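Alpha/beta hydrolase (Pseudomonas aeruginosa PAO1, PDB 4R1D) probably acts as a calcium-binding lipase effector of the H2 type VI secretion system, held in check by its immunity protein Tli4. Local coordinates at residues G177-E182 with D541-W546. Numbering follows the deposited sequence.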
ATOM      1  N   GLY A 177      -1.195  26.582 -23.801  1.00 18.92           N
ATOM      2  CA  GLY A 177       0.041  27.207 -23.362  1.00 23.03           C
ATOM      3  C   GLY A 177      -0.136  28.039 -22.105  1.00 19.16           C
ATOM      4  O   GLY A 177       0.757  28.119 -21.258  1.00 19.44           O
ATOM      5  N   ASP A 178      -1.299  28.668 -21.993  1.00 18.17           N
ATOM      6  CA  ASP A 178      -1.623  29.489 -20.839  1.00 19.43           C
ATOM      7  C   ASP A 178      -1.616  28.614 -19.581  1.00 18.37           C
ATOM      8  O   ASP A 178      -1.400  29.109 -18.474  1.00 20.11           O
ATOM      9  CB  ASP A 178      -3.017  30.093 -21.006  1.00 18.24           C
ATOM     10  CG  ASP A 178      -3.053  31.260 -21.991  1.00 23.76           C
ATOM     11  OD1 ASP A 178      -2.048  31.508 -22.680  1.00 24.34           O
ATOM     12  OD2 ASP A 178      -4.111  31.923 -22.068  1.00 25.42           O
ATOM     13  N   GLN A 179      -1.877  27.320 -19.774  1.00 16.09           N
ATOM     14  CA  GLN A 179      -1.995  26.349 -18.675  1.00 14.41           C
ATOM     15  C   GLN A 179      -0.677  25.601 -18.445  1.00 17.58           C
ATOM     16  O   GLN A 179      -0.616  24.631 -17.671  1.00 16.38           O
ATOM     17  CB  GLN A 179      -3.086  25.318 -18.985  1.00 16.43           C
ATOM     18  CG  GLN A 179      -4.482  25.891 -19.193  1.00 15.78           C
ATOM     19  CD  GLN A 179      -5.160  26.286 -17.893  1.00 18.53           C
ATOM     20  OE1 GLN A 179      -4.851  25.744 -16.828  1.00 18.68           O
ATOM     21  NE2 GLN A 179      -6.102  27.232 -17.974  1.00 19.62           N
ATOM     22  N   GLY A 180       0.375  26.036 -19.129  1.00 13.85           N
ATOM     23  CA  GLY A 180       1.684  25.426 -18.955  1.00 15.12           C
ATOM     24  C   GLY A 180       1.991  24.277 -19.907  1.00 16.64           C
ATOM     25  O   GLY A 180       2.961  23.557 -19.700  1.00 18.48           O
ATOM     26  N   GLU A 181       1.192  24.106 -20.960  1.00 17.36           N
ATOM     27  CA  GLU A 181       1.440  23.024 -21.928  1.00 17.58           C
ATOM     28  C   GLU A 181       2.750  23.274 -22.666  1.00 19.25           C
ATOM     29  O   GLU A 181       2.980  24.381 -23.152  1.00 19.13           O
ATOM     30  CB  GLU A 181       0.280  22.898 -22.920  1.00 15.95           C
ATOM     31  CG  GLU A 181       0.088  21.484 -23.495  1.00 17.14           C
ATOM     32  CD  GLU A 181       1.212  21.060 -24.405  1.00 22.06           C
ATOM     33  OE1 GLU A 181       1.509  21.821 -25.351  1.00 22.29           O
ATOM     34  OE2 GLU A 181       1.798  19.972 -24.178  1.00 18.41           O
ATOM     35  N   GLU A 182       3.596  22.251 -22.749  1.00 18.28           N
ATOM     36  CA  GLU A 182       4.967  22.425 -23.240  1.00 20.10           C
ATOM     37  C   GLU A 182       5.322  21.716 -24.550  1.00 22.83           C
ATOM     38  O   GLU A 182       6.370  22.001 -25.126  1.00 20.87           O
ATOM     39  CB  GLU A 182       5.981  22.018 -22.161  1.00 18.46           C
ATOM     40  CG  GLU A 182       5.988  20.502 -21.839  1.00 16.56           C
ATOM     41  CD  GLU A 182       6.827  20.173 -20.616  1.00 22.31           C
ATOM     42  OE1 GLU A 182       7.871  20.823 -20.418  1.00 18.37           O
ATOM     43  OE2 GLU A 182       6.437  19.277 -19.832  1.00 18.24           O
ATOM     44  N   ASP A 541      -5.970  21.270  -6.994  1.00 14.35           N
ATOM     45  CA  ASP A 541      -5.499  22.519  -7.597  1.00 15.69           C
ATOM     46  C   ASP A 541      -6.203  22.709  -8.932  1.00 18.55           C
ATOM     47  O   ASP A 541      -6.332  21.756  -9.706  1.00 15.14           O
ATOM     48  CB  ASP A 541      -3.979  22.474  -7.805  1.00 16.23           C
ATOM     49  CG  ASP A 541      -3.420  23.782  -8.373  1.00 18.69           C
ATOM     50  OD1 ASP A 541      -3.549  24.012  -9.591  1.00 16.96           O
ATOM     51  OD2 ASP A 541      -2.831  24.557  -7.598  1.00 17.87           O
ATOM     52  N   ALA A 542      -6.664  23.931  -9.196  1.00 16.88           N
ATOM     53  CA  ALA A 542      -7.417  24.226 -10.413  1.00 16.87           C
ATOM     54  C   ALA A 542      -6.715  23.790 -11.698  1.00 16.91           C
ATOM     55  O   ALA A 542      -7.365  23.407 -12.665  1.00 14.99           O
ATOM     56  CB  ALA A 542      -7.752  25.725 -10.478  1.00 20.51           C
ATOM     57  N   ARG A 543      -5.390  23.876 -11.729  1.00 15.86           N
ATOM     58  CA  ARG A 543      -4.655  23.514 -12.943  1.00 15.69           C
ATOM     59  C   ARG A 543      -4.698  22.013 -13.224  1.00 13.33           C
ATOM     60  O   ARG A 543      -4.770  21.591 -14.385  1.00 13.41           O
ATOM     61  CB  ARG A 543      -3.207  23.984 -12.851  1.00 17.78           C
ATOM     62  CG  ARG A 543      -3.075  25.496 -12.878  1.00 17.10           C
ATOM     63  CD  ARG A 543      -1.686  25.894 -12.413  1.00 16.92           C
ATOM     64  NE  ARG A 543      -1.530  25.643 -10.984  1.00 18.20           N
ATOM     65  CZ  ARG A 543      -0.514  26.103 -10.262  1.00 16.73           C
ATOM     66  NH1 ARG A 543       0.450  26.803 -10.851  1.00 17.41           N
ATOM     67  NH2 ARG A 543      -0.462  25.863  -8.960  1.00 17.10           N
ATOM     68  N   ALA A 544      -4.622  21.211 -12.160  1.00 16.24           N
ATOM     69  CA  ALA A 544      -4.666  19.757 -12.320  1.00 14.31           C
ATOM     70  C   ALA A 544      -6.041  19.357 -12.819  1.00 12.52           C
ATOM     71  O   ALA A 544      -6.167  18.484 -13.680  1.00 14.32           O
ATOM     72  CB  ALA A 544      -4.350  19.046 -11.001  1.00 12.67           C
ATOM     73  N   GLN A 545      -7.068  19.992 -12.255  1.00 15.26           N
ATOM     74  CA  GLN A 545      -8.459  19.754 -12.643  1.00 14.15           C
ATOM     75  C   GLN A 545      -8.693  20.144 -14.100  1.00 14.71           C
ATOM     76  O   GLN A 545      -9.324  19.406 -14.861  1.00 13.42           O
ATOM     77  CB  GLN A 545      -9.405  20.531 -11.713  1.00 16.57           C
ATOM     78  CG  GLN A 545      -9.267  20.086 -10.240  1.00 14.51           C
ATOM     79  CD  GLN A 545     -10.015  20.961  -9.255  1.00 23.42           C
ATOM     80  OE1 GLN A 545     -10.503  22.034  -9.603  1.00 20.26           O
ATOM     81  NE2 GLN A 545     -10.099  20.503  -8.004  1.00 23.94           N
ATOM     82  N   TRP A 546      -8.183  21.313 -14.472  1.00 14.17           N
ATOM     83  CA  TRP A 546      -8.293  21.796 -15.853  1.00 10.90           C
ATOM     84  C   TRP A 546      -7.646  20.792 -16.788  1.00 14.56           C
ATOM     85  O   TRP A 546      -8.231  20.388 -17.779  1.00 14.55           O
ATOM     86  CB  TRP A 546      -7.589  23.152 -16.014  1.00 13.99           C
ATOM     87  CG  TRP A 546      -7.907  23.817 -17.332  1.00 16.48           C
ATOM     88  CD1 TRP A 546      -8.888  24.743 -17.558  1.00 20.43           C
ATOM     89  CD2 TRP A 546      -7.272  23.588 -18.604  1.00 14.03           C
ATOM     90  NE1 TRP A 546      -8.893  25.113 -18.882  1.00 18.49           N
ATOM     91  CE2 TRP A 546      -7.916  24.413 -19.545  1.00 15.26           C
ATOM     92  CE3 TRP A 546      -6.215  22.771 -19.033  1.00 14.16           C
ATOM     93  CZ2 TRP A 546      -7.549  24.438 -20.891  1.00 16.62           C
ATOM     94  CZ3 TRP A 546      -5.854  22.795 -20.367  1.00 15.76           C
ATOM     95  CH2 TRP A 546      -6.513  23.633 -21.280  1.00 15.54           C
TER
HETATM   96  O   HOH W   1      -3.786  23.210 -16.445  1.00 15.91           O
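Q179 lies flat over one face of the W546 indole, its carboxamide plane only 4° from the plane of the ring. Q179 CD lies 3.5 Å from W546 CD2, over the bond shared by the two rings. From there the amide spreads over the five-membered ring, Q179 OE1 3.6 Å from W546 CG and Q179 NE2 3.6 Å from W546 NE1. The aliphatic part rests on the benzo ring: Q179 CG stands 3.4 Å from the centroid of the six-membered ring of W546, almost on its normal, as a CH-pi contact. A bend at chi2 lays the chain along the indole, and W546 offers that face with CG anti to its backbone N (chi1 -169°). Both polar ends of the amide are engaged, which should fix its rotation: NE2 is hydrogen-bonded to S174 OG, while a water donates hydrogen bonds to Q179 OE1 (2.8 Å from the water oxygen) and to R543 O in the helix backbone. W546 NE1 is hydrogen-bonded to E171 O, so residues shortly before 177-182 hold both stacked groups. The contact joins the loop between strand 163-164 and helix 191-197 to the start of helix 542-556, beside strand 515-519, outermost in this chain's parallel sheet of the alpha/beta-hydrolase fold; Q179 also touches F517 of that strand. D541 is the N-cap of this helix, its OD1 accepting from R543 N at 2.8 Å. The guanidinium of R543 forms a side-on salt bridge with the same carboxylate, NE to OD1 with a nearly straight bond (178°) and NH2 to OD2. R543 NE and N approach OD1 from opposite faces of the carboxylate. Beyond D541, R543 NH2 is also hydrogen-bonded to R531 O, and NH1 to K530 O and N528 OD1.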